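Local coordinates for ferritin like protein (Caulobacter vibrioides, PDB 3HL1) that is of uncharacterised function but, as a ferritin-like helical protein, probably binds metal, at residues Y12-G17 against T139-I144; V32-K37 against G302-C307; M55-L60 against W231-R236; P94-I99 against I121-W126; T183-G188 against F192-T197. One frame throughout, in Å; residues are numbered along the deposited sequence.

Contact 1 of 5, residues Y12-G17 against T139-I144; sequences YQHFQG and TDYGSI
His14 has chi1 near -77° and Tyr141 has chi1 near -59°; both rings therefore lie opposite their own carbonyl carbons, and the two side chains meet at about a right angle between helix 8-35 and the loop 139-144. The meeting is edge to edge: the Tyr141 hydroxyl lies near the plane of the imidazole, and His14 NE2 lies near the plane of the phenol. NE2 donates to Tyr141 OH across 2.9 Å, but the bond is weak, because the N-H is bent to 117° at the hydrogen. The same N-H also bonds to the carbonyl O of Val138, just before the loop segment. His14 CD2 approaches Tyr141 OH too, at 3.1 Å. At the far side of the imidazole, ND1 bonds to Arg10 O one turn earlier in the helix. Partners at both nitrogens limit the ring's rotation and, if both carbonyl bonds hold, would favour the doubly protonated, charged form. Histidine suits this buried place because both its nitrogens can carry a proton, while tyrosine reaches in from the loop with a polar end on an apolar ring. Around them, Trp6 meets the His14 ring, Leu151 of helix 144-157 packs against it, and from that helix the Phe147 ring meets that of Tyr141 and Ala150 touches it.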
# COMPACT_ATOMS: atom_id res chain seq x y z
N TYR A 12 6.47 2.11 17.11
CA TYR A 12 5.01 2.03 16.87
C TYR A 12 4.50 3.04 15.82
O TYR A 12 3.70 2.71 14.92
CB TYR A 12 4.27 2.19 18.22
CG TYR A 12 4.34 0.99 19.17
CD1 TYR A 12 5.09 -0.18 18.88
CD2 TYR A 12 3.68 1.03 20.37
CE1 TYR A 12 5.12 -1.27 19.76
CE2 TYR A 12 3.69 -0.01 21.21
CZ TYR A 12 4.39 -1.16 20.94
OH TYR A 12 4.34 -2.17 21.88
N GLN A 13 4.99 4.29 15.93
CA GLN A 13 4.67 5.30 14.95
C GLN A 13 5.12 4.89 13.54
O GLN A 13 4.40 5.10 12.57
CB GLN A 13 5.34 6.61 15.32
CG GLN A 13 4.60 7.34 16.36
CD GLN A 13 5.15 8.75 16.61
OE1 GLN A 13 6.09 8.95 17.36
NE2 GLN A 13 4.52 9.70 16.00
N HIS A 14 6.28 4.25 13.44
CA HIS A 14 6.76 3.77 12.14
C HIS A 14 5.95 2.58 11.60
O HIS A 14 5.79 2.45 10.41
CB HIS A 14 8.23 3.48 12.15
CG HIS A 14 9.10 4.71 12.08
ND1 HIS A 14 9.31 5.53 13.17
CD2 HIS A 14 9.76 5.29 11.05
CE1 HIS A 14 10.09 6.54 12.82
NE2 HIS A 14 10.36 6.44 11.54
N PHE A 15 5.52 1.66 12.46
CA PHE A 15 4.59 0.63 12.05
C PHE A 15 3.32 1.23 11.43
O PHE A 15 2.83 0.77 10.35
CB PHE A 15 4.18 -0.29 13.22
CG PHE A 15 5.26 -1.22 13.71
CD1 PHE A 15 6.10 -1.92 12.81
CD2 PHE A 15 5.39 -1.46 15.03
CE1 PHE A 15 7.06 -2.82 13.28
CE2 PHE A 15 6.34 -2.35 15.51
CZ PHE A 15 7.19 -3.02 14.63
N GLN A 16 2.73 2.17 12.14
CA GLN A 16 1.52 2.88 11.66
C GLN A 16 1.77 3.58 10.35
O GLN A 16 0.93 3.51 9.45
CB GLN A 16 1.02 3.90 12.67
CG GLN A 16 -0.36 4.51 12.31
CD GLN A 16 -1.40 3.46 12.19
OE1 GLN A 16 -1.57 2.65 13.10
NE2 GLN A 16 -2.07 3.43 11.07
N GLY A 17 2.96 4.18 10.21
CA GLY A 17 3.32 4.84 8.99
C GLY A 17 3.44 3.90 7.81
O GLY A 17 3.01 4.25 6.69
N THR A 139 10.39 10.91 9.52
CA THR A 139 9.06 10.59 9.05
C THR A 139 8.99 10.42 7.52
O THR A 139 8.06 9.76 7.04
CB THR A 139 7.99 11.65 9.50
OG1 THR A 139 6.73 11.33 8.89
CG2 THR A 139 8.39 13.04 9.09
N ASP A 140 9.91 11.03 6.77
CA ASP A 140 9.95 10.97 5.33
C ASP A 140 11.22 10.30 4.84
O ASP A 140 12.35 10.56 5.32
CB ASP A 140 9.85 12.35 4.71
CG ASP A 140 8.47 12.99 4.85
OD1 ASP A 140 7.48 12.29 4.73
OD2 ASP A 140 8.39 14.23 4.98
N TYR A 141 11.04 9.44 3.85
CA TYR A 141 12.14 8.69 3.29
C TYR A 141 12.15 8.85 1.75
O TYR A 141 11.17 9.27 1.15
CB TYR A 141 11.99 7.21 3.71
CG TYR A 141 11.99 6.95 5.21
CD1 TYR A 141 10.81 6.97 5.97
CD2 TYR A 141 13.17 6.69 5.87
CE1 TYR A 141 10.83 6.76 7.32
CE2 TYR A 141 13.20 6.45 7.23
CZ TYR A 141 12.03 6.49 7.95
OH TYR A 141 12.13 6.26 9.31
N GLY A 142 13.27 8.49 1.12
CA GLY A 142 13.38 8.61 -0.33
C GLY A 142 12.76 7.49 -1.14
O GLY A 142 12.63 7.59 -2.34
N SER A 143 12.40 6.41 -0.45
CA SER A 143 11.83 5.20 -1.08
C SER A 143 11.17 4.34 0.01
O SER A 143 11.48 4.51 1.17
CB SER A 143 12.93 4.35 -1.72
OG SER A 143 13.94 3.94 -0.77
N ILE A 144 10.35 3.39 -0.41
CA ILE A 144 9.73 2.46 0.50
C ILE A 144 10.77 1.57 1.12
O ILE A 144 10.72 1.28 2.31
CB ILE A 144 8.65 1.59 -0.21
CG1 ILE A 144 7.48 2.48 -0.61
CG2 ILE A 144 8.21 0.47 0.70
CD1 ILE A 144 6.37 1.74 -1.41

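Contact 2 of 5, residues V32-K37 against G302-C307; sequences VLYSIK and GDILSC
Tyr34 packs against Ile304 and Leu305 where the end of helix 8-35 comes to within 5.3 Å of helix 292-309, measured from Tyr34 CA to Leu305 CA. The close, buried part is apolar. Ile304 puts its CG2 branch 3.8 Å from Tyr34 CD2, and branched isoleucine suits the place because this CG2 touches both CB and CD2 of Tyr34. Leu33 CD2, from within the same helix as Tyr34, lies above one ring face, displaced toward the rim. Leu305 forms the partly exposed side: its CB comes 4.0 Å from Tyr34 CD1, so CD1 and CD2 of the ring have different neighbours, and its CD1 lies 3.8 Å from the Tyr34 carbonyl O. Exposed Gly302, one helix turn before, marks the solvent side. Behind Tyr34, Ser35 OG donates to Val32 O at 2.7 Å and also bonds to Leu110 N at the end of the helix. Asp303, in a salt bridge with Arg268, joins helix 292-309 to helix 261-283. The arrangement is plain helix-helix packing, fixing the C-terminal helical pair to the end of the first long helix.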
# COMPACT_ATOMS: atom_id res chain seq x y z
N VAL A 32 -6.90 2.87 -10.78
CA VAL A 32 -6.28 2.62 -12.12
C VAL A 32 -6.75 1.31 -12.70
O VAL A 32 -7.16 1.28 -13.86
CB VAL A 32 -4.73 2.65 -12.04
CG1 VAL A 32 -4.06 2.21 -13.37
CG2 VAL A 32 -4.32 4.04 -11.55
N LEU A 33 -6.70 0.24 -11.93
CA LEU A 33 -7.11 -1.08 -12.41
C LEU A 33 -8.47 -1.08 -13.06
O LEU A 33 -8.64 -1.46 -14.19
CB LEU A 33 -7.14 -2.09 -11.25
CG LEU A 33 -7.46 -3.54 -11.53
CD1 LEU A 33 -6.41 -4.14 -12.57
CD2 LEU A 33 -7.63 -4.37 -10.22
N TYR A 34 -9.47 -0.64 -12.32
CA TYR A 34 -10.85 -0.75 -12.80
C TYR A 34 -11.19 0.24 -13.89
O TYR A 34 -12.18 0.04 -14.60
CB TYR A 34 -11.84 -0.67 -11.63
CG TYR A 34 -11.89 -1.96 -10.85
CD1 TYR A 34 -12.44 -3.10 -11.42
CD2 TYR A 34 -11.31 -2.07 -9.59
CE1 TYR A 34 -12.46 -4.31 -10.74
CE2 TYR A 34 -11.32 -3.28 -8.91
CZ TYR A 34 -11.91 -4.38 -9.48
OH TYR A 34 -11.94 -5.57 -8.81
N SER A 35 -10.32 1.24 -14.10
CA SER A 35 -10.45 2.13 -15.27
C SER A 35 -10.22 1.43 -16.60
O SER A 35 -10.72 1.92 -17.61
CB SER A 35 -9.53 3.35 -15.23
OG SER A 35 -8.20 3.00 -15.62
N ILE A 36 -9.50 0.32 -16.60
CA ILE A 36 -9.14 -0.38 -17.79
C ILE A 36 -10.35 -1.19 -18.22
O ILE A 36 -10.79 -2.07 -17.50
CB ILE A 36 -7.95 -1.31 -17.61
CG1 ILE A 36 -6.76 -0.47 -17.09
CG2 ILE A 36 -7.60 -1.97 -18.95
CD1 ILE A 36 -5.54 -1.31 -16.54
N LYS A 37 -10.87 -0.89 -19.40
CA LYS A 37 -12.12 -1.50 -19.84
C LYS A 37 -12.01 -3.01 -20.02
O LYS A 37 -12.92 -3.76 -19.63
CB LYS A 37 -12.60 -0.84 -21.14
CG LYS A 37 -13.02 0.59 -21.02
CD LYS A 37 -13.61 1.11 -22.36
CE LYS A 37 -14.01 2.58 -22.30
NZ LYS A 37 -14.68 3.02 -23.58
N GLY A 302 -16.53 -4.26 -7.33
CA GLY A 302 -17.76 -3.94 -8.04
C GLY A 302 -18.19 -2.49 -7.88
O GLY A 302 -18.63 -1.84 -8.84
N ASP A 303 -18.04 -1.94 -6.67
CA ASP A 303 -18.30 -0.53 -6.42
C ASP A 303 -17.40 0.45 -7.20
O ASP A 303 -17.85 1.50 -7.69
CB ASP A 303 -18.04 -0.18 -4.94
CG ASP A 303 -19.01 -0.79 -3.99
OD1 ASP A 303 -20.06 -1.29 -4.40
OD2 ASP A 303 -18.68 -0.85 -2.78
N ILE A 304 -16.12 0.12 -7.28
CA ILE A 304 -15.13 0.93 -8.00
C ILE A 304 -15.41 0.90 -9.50
O ILE A 304 -15.41 1.92 -10.20
CB ILE A 304 -13.68 0.44 -7.69
CG1 ILE A 304 -13.42 0.53 -6.20
CG2 ILE A 304 -12.66 1.25 -8.47
CD1 ILE A 304 -12.16 -0.26 -5.69
N LEU A 305 -15.65 -0.29 -10.02
CA LEU A 305 -15.99 -0.42 -11.45
C LEU A 305 -17.27 0.35 -11.78
O LEU A 305 -17.39 0.98 -12.83
CB LEU A 305 -16.18 -1.87 -11.83
CG LEU A 305 -16.57 -2.19 -13.27
CD1 LEU A 305 -15.58 -1.60 -14.25
CD2 LEU A 305 -16.63 -3.69 -13.42
N SER A 306 -18.22 0.30 -10.88
CA SER A 306 -19.49 0.92 -11.14
C SER A 306 -19.35 2.45 -11.23
O SER A 306 -19.95 3.07 -12.12
CB SER A 306 -20.54 0.47 -10.13
OG SER A 306 -21.60 1.39 -10.17
N CYS A 307 -18.49 3.06 -10.42
CA CYS A 307 -18.16 4.48 -10.56
C CYS A 307 -17.66 4.81 -11.95
O CYS A 307 -18.20 5.69 -12.62
CB CYS A 307 -17.11 4.92 -9.54
SG CYS A 307 -17.68 4.98 -7.83

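Contact 3 of 5, residues M55-L60 against W231-R236; sequences MLHAQL and WPHFQR
His57 and His233 approach from opposite directions, one from the middle of helix 42-67 and the other from the start of helix 233-242. As an aromatic pair they are loosely matched: the planes are only 16° from parallel, but the rings are slid so far that they barely overlap, with centroids 5.9 Å apart. The nearest atoms are His57 CE1 and His233 CE1, at 4.2 Å. Both CB atoms point across the gap between backbones 12.5 Å apart at the His57 and His233 CA atoms.

Hydrogen bonds run to other parts of the fold. His57 uses ND1 for Glu22 of helix 8-35 and NE2 for Gln205 of helix 188-207; His233 uses ND1 for Glu122, after helix 112-121, and NE2 for Gln53 of helix 42-67. An unidentified molecule, probably from the crystallisation liquor, makes a weak bond with His57 ND1. Arg236 NE reaches back to Trp231 O at 2.9 Å in a bent bond (131°), the oxygen lying 33° out of the guanidinium plane.

Histidine suits both places because one ring offers two nitrogens. Glu54 and His57 form an E-x-x-H sequence, which supplies iron ligands in many ferritin relatives; this buried cluster is consistent with a metal-binding core, although no metal is bound here and the histidine pair makes no direct polar bond.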
# COMPACT_ATOMS: atom_id res chain seq x y z
N MSE A 55 -2.17 -5.66 -0.40
CA MSE A 55 -3.06 -6.11 0.67
C MSE A 55 -2.34 -7.06 1.61
O MSE A 55 -2.41 -6.92 2.83
CB MSE A 55 -4.30 -6.79 0.08
CG MSE A 55 -5.22 -5.80 -0.63
SE MSE A 55 -6.52 -6.72 -1.75
CE MSE A 55 -7.27 -5.25 -2.57
N LEU A 56 -1.62 -8.01 1.03
CA LEU A 56 -0.73 -8.88 1.78
C LEU A 56 0.28 -8.07 2.60
O LEU A 56 0.48 -8.38 3.77
CB LEU A 56 -0.02 -9.89 0.86
CG LEU A 56 1.09 -10.69 1.56
CD1 LEU A 56 0.42 -11.63 2.55
CD2 LEU A 56 2.06 -11.42 0.61
N HIS A 57 0.89 -7.03 2.01
CA HIS A 57 1.85 -6.21 2.73
C HIS A 57 1.21 -5.61 3.96
O HIS A 57 1.83 -5.60 5.03
CB HIS A 57 2.49 -5.10 1.89
CG HIS A 57 3.27 -5.60 0.72
ND1 HIS A 57 3.76 -4.76 -0.25
CD2 HIS A 57 3.57 -6.86 0.33
CE1 HIS A 57 4.35 -5.49 -1.19
NE2 HIS A 57 4.24 -6.76 -0.86
N ALA A 58 -0.01 -5.09 3.81
CA ALA A 58 -0.75 -4.52 4.94
C ALA A 58 -0.89 -5.53 6.07
O ALA A 58 -0.61 -5.22 7.24
CB ALA A 58 -2.13 -3.95 4.50
N GLN A 59 -1.34 -6.74 5.74
CA GLN A 59 -1.45 -7.83 6.70
C GLN A 59 -0.12 -8.15 7.41
O GLN A 59 -0.10 -8.37 8.62
CB GLN A 59 -1.98 -9.09 6.00
CG GLN A 59 -1.85 -10.35 6.87
CD GLN A 59 -2.45 -11.56 6.23
OE1 GLN A 59 -3.67 -11.63 6.04
NE2 GLN A 59 -1.60 -12.55 5.89
N LEU A 60 0.97 -8.18 6.66
CA LEU A 60 2.29 -8.52 7.19
C LEU A 60 2.76 -7.47 8.14
O LEU A 60 3.35 -7.79 9.20
CB LEU A 60 3.31 -8.73 6.06
CG LEU A 60 3.00 -9.93 5.10
CD1 LEU A 60 4.16 -10.12 4.12
CD2 LEU A 60 2.74 -11.18 5.88
N TRP A 231 8.20 -11.03 -10.46
CA TRP A 231 8.41 -9.74 -11.12
C TRP A 231 8.02 -8.57 -10.20
O TRP A 231 6.83 -8.40 -9.87
CB TRP A 231 7.63 -9.73 -12.43
CG TRP A 231 8.19 -8.83 -13.48
CD1 TRP A 231 9.45 -8.28 -13.53
CD2 TRP A 231 7.52 -8.41 -14.67
NE1 TRP A 231 9.58 -7.52 -14.66
CE2 TRP A 231 8.42 -7.58 -15.38
CE3 TRP A 231 6.24 -8.63 -15.19
CZ2 TRP A 231 8.07 -6.98 -16.60
CZ3 TRP A 231 5.90 -8.03 -16.41
CH2 TRP A 231 6.82 -7.22 -17.10
N PRO A 232 9.01 -7.76 -9.77
CA PRO A 232 8.67 -6.74 -8.75
C PRO A 232 7.76 -5.63 -9.29
O PRO A 232 7.63 -5.48 -10.50
CB PRO A 232 10.04 -6.20 -8.28
CG PRO A 232 11.06 -7.10 -8.91
CD PRO A 232 10.44 -7.70 -10.12
N HIS A 233 7.09 -4.91 -8.38
CA HIS A 233 6.10 -3.90 -8.77
C HIS A 233 6.74 -2.79 -9.63
O HIS A 233 6.18 -2.34 -10.66
CB HIS A 233 5.46 -3.27 -7.52
CG HIS A 233 4.59 -4.21 -6.74
ND1 HIS A 233 3.85 -3.81 -5.64
CD2 HIS A 233 4.36 -5.55 -6.88
CE1 HIS A 233 3.18 -4.84 -5.15
NE2 HIS A 233 3.50 -5.92 -5.86
N PHE A 234 7.93 -2.35 -9.23
CA PHE A 234 8.61 -1.30 -9.98
C PHE A 234 8.78 -1.73 -11.44
O PHE A 234 8.35 -1.03 -12.36
CB PHE A 234 9.97 -0.94 -9.39
CG PHE A 234 10.64 0.16 -10.14
CD1 PHE A 234 10.10 1.46 -10.11
CD2 PHE A 234 11.75 -0.07 -10.93
CE1 PHE A 234 10.67 2.49 -10.83
CE2 PHE A 234 12.32 0.97 -11.63
CZ PHE A 234 11.78 2.25 -11.58
N GLN A 235 9.38 -2.89 -11.63
CA GLN A 235 9.62 -3.39 -12.98
C GLN A 235 8.30 -3.54 -13.78
O GLN A 235 8.20 -3.07 -14.91
CB GLN A 235 10.41 -4.69 -12.90
CG GLN A 235 11.93 -4.45 -12.67
CD GLN A 235 12.39 -4.54 -11.19
OE1 GLN A 235 11.82 -3.91 -10.29
NE2 GLN A 235 13.47 -5.30 -10.96
N ARG A 236 7.29 -4.14 -13.17
CA ARG A 236 5.95 -4.26 -13.77
C ARG A 236 5.42 -2.93 -14.30
O ARG A 236 4.92 -2.85 -15.42
CB ARG A 236 4.93 -4.70 -12.70
CG ARG A 236 4.97 -6.12 -12.25
CD ARG A 236 3.92 -6.25 -11.14
NE ARG A 236 4.08 -7.47 -10.37
CZ ARG A 236 3.30 -8.54 -10.46
NH1 ARG A 236 2.26 -8.57 -11.28
NH2 ARG A 236 3.57 -9.59 -9.70

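Contact 4 of 5, residues P94-I99 against I121-W126; sequences PNPTSI and IEYPEW
Pro96 and Tyr123 have CA atoms 8.0 Å apart, the first opening a short 3-10 turn (96-98) and the second lying in the extended chain just beyond helix 112-121. The Pro96 ring sits on one face of the phenol: CB lies 3.7 Å from the centroid of the Tyr123 ring and only 12° off its normal, a well-centred CH-pi contact. Pro96 CB also comes 3.6 Å from Tyr123 CZ, while Pro96 CG lies 3.7 Å from Tyr123 CE2 on the same face. Tyr123 brings its ring here with CG opposite its backbone N (chi1 -167°), which carries the phenol across toward Pro96. Proline is well suited to this role, because its rigid ring offers polarised C-H groups to an electron-rich phenol face. It also suits the opening of a turn, where its lack of an N-H costs nothing. The turn is set up by Asn95, whose OD1 accepts from Thr97 N at 3.0 Å in an Asx turn, while its carbonyl O takes the backbone bond from Ser98 N, also 3.0 Å. Beside the hydroxyl, a water stands in the plane of the Tyr123 ring at its edge; it donates to Pro94 O over 2.8 Å and lies 2.7 Å from Tyr123 OH, bridging two groups that do not touch directly. Leu120 of helix 112-121 packs beside Pro96, and next to Tyr123 the side chain of Glu122 turns inward to Tyr29 and the unknown ligand.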
# COMPACT_ATOMS: atom_id res chain seq x y z
N PRO A 94 19.33 11.12 -8.74
CA PRO A 94 18.50 12.26 -9.16
C PRO A 94 17.10 12.15 -8.54
O PRO A 94 16.71 11.05 -8.11
CB PRO A 94 18.44 12.11 -10.69
CG PRO A 94 18.53 10.63 -10.91
CD PRO A 94 19.50 10.14 -9.83
N ASN A 95 16.40 13.27 -8.43
CA ASN A 95 15.03 13.27 -7.98
C ASN A 95 14.26 12.51 -9.05
O ASN A 95 14.27 12.89 -10.21
CB ASN A 95 14.52 14.69 -7.81
CG ASN A 95 13.16 14.74 -7.21
OD1 ASN A 95 12.36 13.80 -7.35
ND2 ASN A 95 12.89 15.84 -6.50
N PRO A 96 13.65 11.37 -8.68
CA PRO A 96 12.99 10.58 -9.75
C PRO A 96 11.76 11.26 -10.32
O PRO A 96 11.28 10.79 -11.33
CB PRO A 96 12.60 9.26 -9.04
CG PRO A 96 12.47 9.63 -7.57
CD PRO A 96 13.55 10.72 -7.37
N THR A 97 11.24 12.31 -9.67
CA THR A 97 10.13 13.09 -10.26
C THR A 97 10.59 13.87 -11.51
O THR A 97 9.76 14.40 -12.27
CB THR A 97 9.43 14.02 -9.24
OG1 THR A 97 10.33 15.06 -8.82
CG2 THR A 97 8.89 13.24 -8.04
N SER A 98 11.91 13.95 -11.74
CA SER A 98 12.46 14.50 -12.99
C SER A 98 12.35 13.50 -14.12
O SER A 98 12.43 13.88 -15.28
CB SER A 98 13.93 14.91 -12.83
OG SER A 98 14.73 13.81 -12.38
N ILE A 99 12.19 12.22 -13.80
CA ILE A 99 12.07 11.16 -14.79
C ILE A 99 10.59 10.79 -15.03
O ILE A 99 10.14 10.73 -16.14
CB ILE A 99 12.83 9.90 -14.34
CG1 ILE A 99 14.34 10.23 -14.18
CG2 ILE A 99 12.60 8.76 -15.33
CD1 ILE A 99 15.08 9.32 -13.17
N ILE A 121 6.18 5.43 -6.64
CA ILE A 121 5.86 4.77 -5.35
C ILE A 121 6.78 3.59 -5.11
O ILE A 121 7.24 3.38 -4.00
CB ILE A 121 4.40 4.30 -5.30
CG1 ILE A 121 3.46 5.48 -5.14
CG2 ILE A 121 4.15 3.33 -4.15
CD1 ILE A 121 2.05 5.14 -5.71
N GLU A 122 6.99 2.79 -6.15
CA GLU A 122 7.79 1.60 -6.06
C GLU A 122 9.27 1.80 -6.43
O GLU A 122 10.00 0.83 -6.61
CB GLU A 122 7.20 0.51 -6.98
CG GLU A 122 5.70 0.19 -6.76
CD GLU A 122 5.41 -0.71 -5.55
OE1 GLU A 122 6.34 -1.03 -4.74
OE2 GLU A 122 4.23 -1.09 -5.39
N TYR A 123 9.69 3.05 -6.52
CA TYR A 123 11.06 3.39 -6.91
C TYR A 123 12.06 2.69 -5.98
O TYR A 123 11.95 2.83 -4.75
CB TYR A 123 11.27 4.89 -6.81
CG TYR A 123 12.53 5.39 -7.46
CD1 TYR A 123 12.74 5.24 -8.84
CD2 TYR A 123 13.49 6.07 -6.72
CE1 TYR A 123 13.86 5.72 -9.42
CE2 TYR A 123 14.62 6.57 -7.32
CZ TYR A 123 14.79 6.37 -8.67
OH TYR A 123 15.89 6.88 -9.30
N PRO A 124 13.03 1.95 -6.57
CA PRO A 124 13.95 1.13 -5.76
C PRO A 124 14.95 1.95 -4.94
O PRO A 124 15.50 2.93 -5.39
CB PRO A 124 14.70 0.29 -6.81
CG PRO A 124 13.86 0.34 -8.02
CD PRO A 124 13.29 1.72 -8.00
N GLU A 125 15.17 1.52 -3.72
CA GLU A 125 16.07 2.25 -2.83
C GLU A 125 17.46 2.43 -3.42
O GLU A 125 18.11 3.46 -3.19
CB GLU A 125 16.21 1.46 -1.54
CG GLU A 125 16.89 2.21 -0.45
CD GLU A 125 17.09 1.41 0.84
OE1 GLU A 125 16.71 0.19 0.92
OE2 GLU A 125 17.66 2.03 1.77
N TRP A 126 17.96 1.41 -4.11
CA TRP A 126 19.33 1.51 -4.66
C TRP A 126 19.53 2.65 -5.67
O TRP A 126 20.63 3.18 -5.82
CB TRP A 126 19.82 0.18 -5.23
CG TRP A 126 19.16 -0.26 -6.47
CD1 TRP A 126 18.06 -1.07 -6.58
CD2 TRP A 126 19.58 0.03 -7.81
NE1 TRP A 126 17.77 -1.30 -7.90
CE2 TRP A 126 18.68 -0.63 -8.68
CE3 TRP A 126 20.63 0.78 -8.37
CZ2 TRP A 126 18.79 -0.56 -10.07
CZ3 TRP A 126 20.74 0.86 -9.77
CH2 TRP A 126 19.83 0.19 -10.60
O HOH W 1 17.28 8.40 -7.60

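Contact 5 of 5, residues T183-G188 against F192-T197; sequences TVTESG and FLQALT
Gln194 OE1 is held by two backbone N-H groups of the loop, those of Thr185 and Glu186, which reach it from opposite faces of the amide plane. Thr185 N lies 2.9 Å from Gln194 OE1 and Glu186 N lies 3.0 Å from it; the second bond is the straighter, at 156° against 134°. The other half of the amide is used as well: Gln194 NE2 donates to Thr185 OG1 at 2.9 Å, almost in the amide plane and nearly straight at 170°. Three bonds therefore fix the rotation of the amide. The glutamine runs fully extended beyond CG, which lets it span from the helix to the loop, and an amide suits this because its oxygen accepts twice while its nitrogen donates. Thr185 presents OG1 from a position between its own backbone N and carbonyl carbon.

Val184 CG1 and Glu186 CG are carbon atoms packed on the amide, whereas Val184 CG2 makes an apolar contact with Ala195 CB at 4.2 Å. Further along, Phe192 N donates to Gly188 O at 3.0 Å, an i to i+4 backbone bond; the positive phi of Gly188 is readily accepted by a residue without a side chain. Phe192 turns its ring away, onto Met155 of helix 144-157. The arrangement is that of a helix's N-terminal end: the loop leading into helix 188-207 folds back and is bonded to the early turns by a glutamine side chain.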
# COMPACT_ATOMS: atom_id res chain seq x y z
N THR A 183 3.27 -15.29 9.71
CA THR A 183 2.99 -14.76 11.02
C THR A 183 4.20 -14.93 11.92
O THR A 183 5.11 -15.72 11.65
CB THR A 183 1.82 -15.51 11.69
OG1 THR A 183 2.21 -16.86 11.89
CG2 THR A 183 0.58 -15.50 10.85
N VAL A 184 4.17 -14.23 13.04
CA VAL A 184 5.19 -14.34 14.04
C VAL A 184 4.66 -15.24 15.14
O VAL A 184 3.76 -14.87 15.92
CB VAL A 184 5.61 -12.94 14.54
CG1 VAL A 184 6.65 -13.06 15.65
CG2 VAL A 184 6.14 -12.09 13.32
N THR A 185 5.22 -16.45 15.20
CA THR A 185 4.77 -17.47 16.14
C THR A 185 5.70 -17.62 17.33
O THR A 185 5.34 -18.25 18.30
CB THR A 185 4.69 -18.84 15.46
OG1 THR A 185 5.98 -19.19 14.95
CG2 THR A 185 3.69 -18.82 14.33
N GLU A 186 6.91 -17.07 17.25
CA GLU A 186 7.89 -17.18 18.34
C GLU A 186 8.18 -15.83 19.00
O GLU A 186 7.99 -14.77 18.41
CB GLU A 186 9.23 -17.70 17.82
CG GLU A 186 9.18 -18.96 17.00
CD GLU A 186 8.78 -20.16 17.81
OE1 GLU A 186 9.26 -20.26 18.96
OE2 GLU A 186 7.99 -21.00 17.31
N SER A 187 8.68 -15.89 20.24
CA SER A 187 8.96 -14.69 21.00
C SER A 187 10.42 -14.30 20.90
O SER A 187 11.27 -15.06 20.41
CB SER A 187 8.58 -14.86 22.44
OG SER A 187 7.20 -15.15 22.57
N GLY A 188 10.69 -13.09 21.38
CA GLY A 188 12.04 -12.59 21.51
C GLY A 188 12.80 -12.68 20.22
O GLY A 188 12.24 -12.38 19.19
N PHE A 192 11.69 -12.11 16.27
CA PHE A 192 12.30 -11.02 15.54
C PHE A 192 12.82 -11.51 14.18
O PHE A 192 12.62 -10.87 13.16
CB PHE A 192 13.42 -10.34 16.33
CG PHE A 192 14.37 -9.56 15.45
CD1 PHE A 192 13.95 -8.42 14.78
CD2 PHE A 192 15.66 -9.99 15.26
CE1 PHE A 192 14.82 -7.72 13.97
CE2 PHE A 192 16.52 -9.30 14.44
CZ PHE A 192 16.12 -8.16 13.81
N LEU A 193 13.51 -12.66 14.18
CA LEU A 193 13.99 -13.26 12.92
C LEU A 193 12.83 -13.60 11.93
O LEU A 193 12.96 -13.38 10.72
CB LEU A 193 14.89 -14.47 13.19
CG LEU A 193 16.21 -14.14 13.90
CD1 LEU A 193 17.01 -15.36 14.32
CD2 LEU A 193 17.00 -13.18 13.00
N GLN A 194 11.71 -14.10 12.44
CA GLN A 194 10.51 -14.32 11.61
C GLN A 194 9.98 -13.01 11.05
O GLN A 194 9.59 -12.92 9.88
CB GLN A 194 9.39 -14.96 12.42
CG GLN A 194 9.72 -16.33 12.93
CD GLN A 194 8.61 -16.93 13.71
OE1 GLN A 194 8.05 -16.28 14.58
NE2 GLN A 194 8.29 -18.18 13.43
N ALA A 195 9.92 -11.98 11.90
CA ALA A 195 9.45 -10.63 11.50
C ALA A 195 10.30 -10.09 10.37
O ALA A 195 9.79 -9.47 9.44
CB ALA A 195 9.49 -9.66 12.72
N LEU A 196 11.61 -10.30 10.44
CA LEU A 196 12.53 -9.86 9.39
C LEU A 196 12.23 -10.53 8.06
O LEU A 196 12.33 -9.92 7.00
CB LEU A 196 14.00 -10.16 9.75
CG LEU A 196 14.78 -9.20 10.64
CD1 LEU A 196 16.25 -9.71 10.74
CD2 LEU A 196 14.73 -7.74 10.15
N THR A 197 11.85 -11.80 8.11
CA THR A 197 11.49 -12.49 6.89
C THR A 197 10.28 -11.83 6.27
O THR A 197 10.25 -11.63 5.07
CB THR A 197 11.22 -13.97 7.21
OG1 THR A 197 12.40 -14.52 7.80
CG2 THR A 197 10.77 -14.75 5.97

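Contacts 1 and 2 both use helix 8-35 but lie on opposite sides of the chain's centre, with contact centres about 29 Å apart. Contact 3, the most central, joins helix 42-67 to helix 233-242. It touches contact 4 through Glu122, and contact 4 in turn touches contact 1 where Ser143 and Ile144 meet segment 121-126. Contact 5 stands about 37 Å from contact 2, centre to centre, at the start of helix 188-207. Along the chain, contacts 1 and 2 cross, contact 4 nests within contact 1, and contact 5 follows contact 1 while lying inside contact 3's loop. Contacts 1, 3 and 4 thus form a linked group by the polar, probably metal-binding core, while 2 and 5 pack the bundle's periphery.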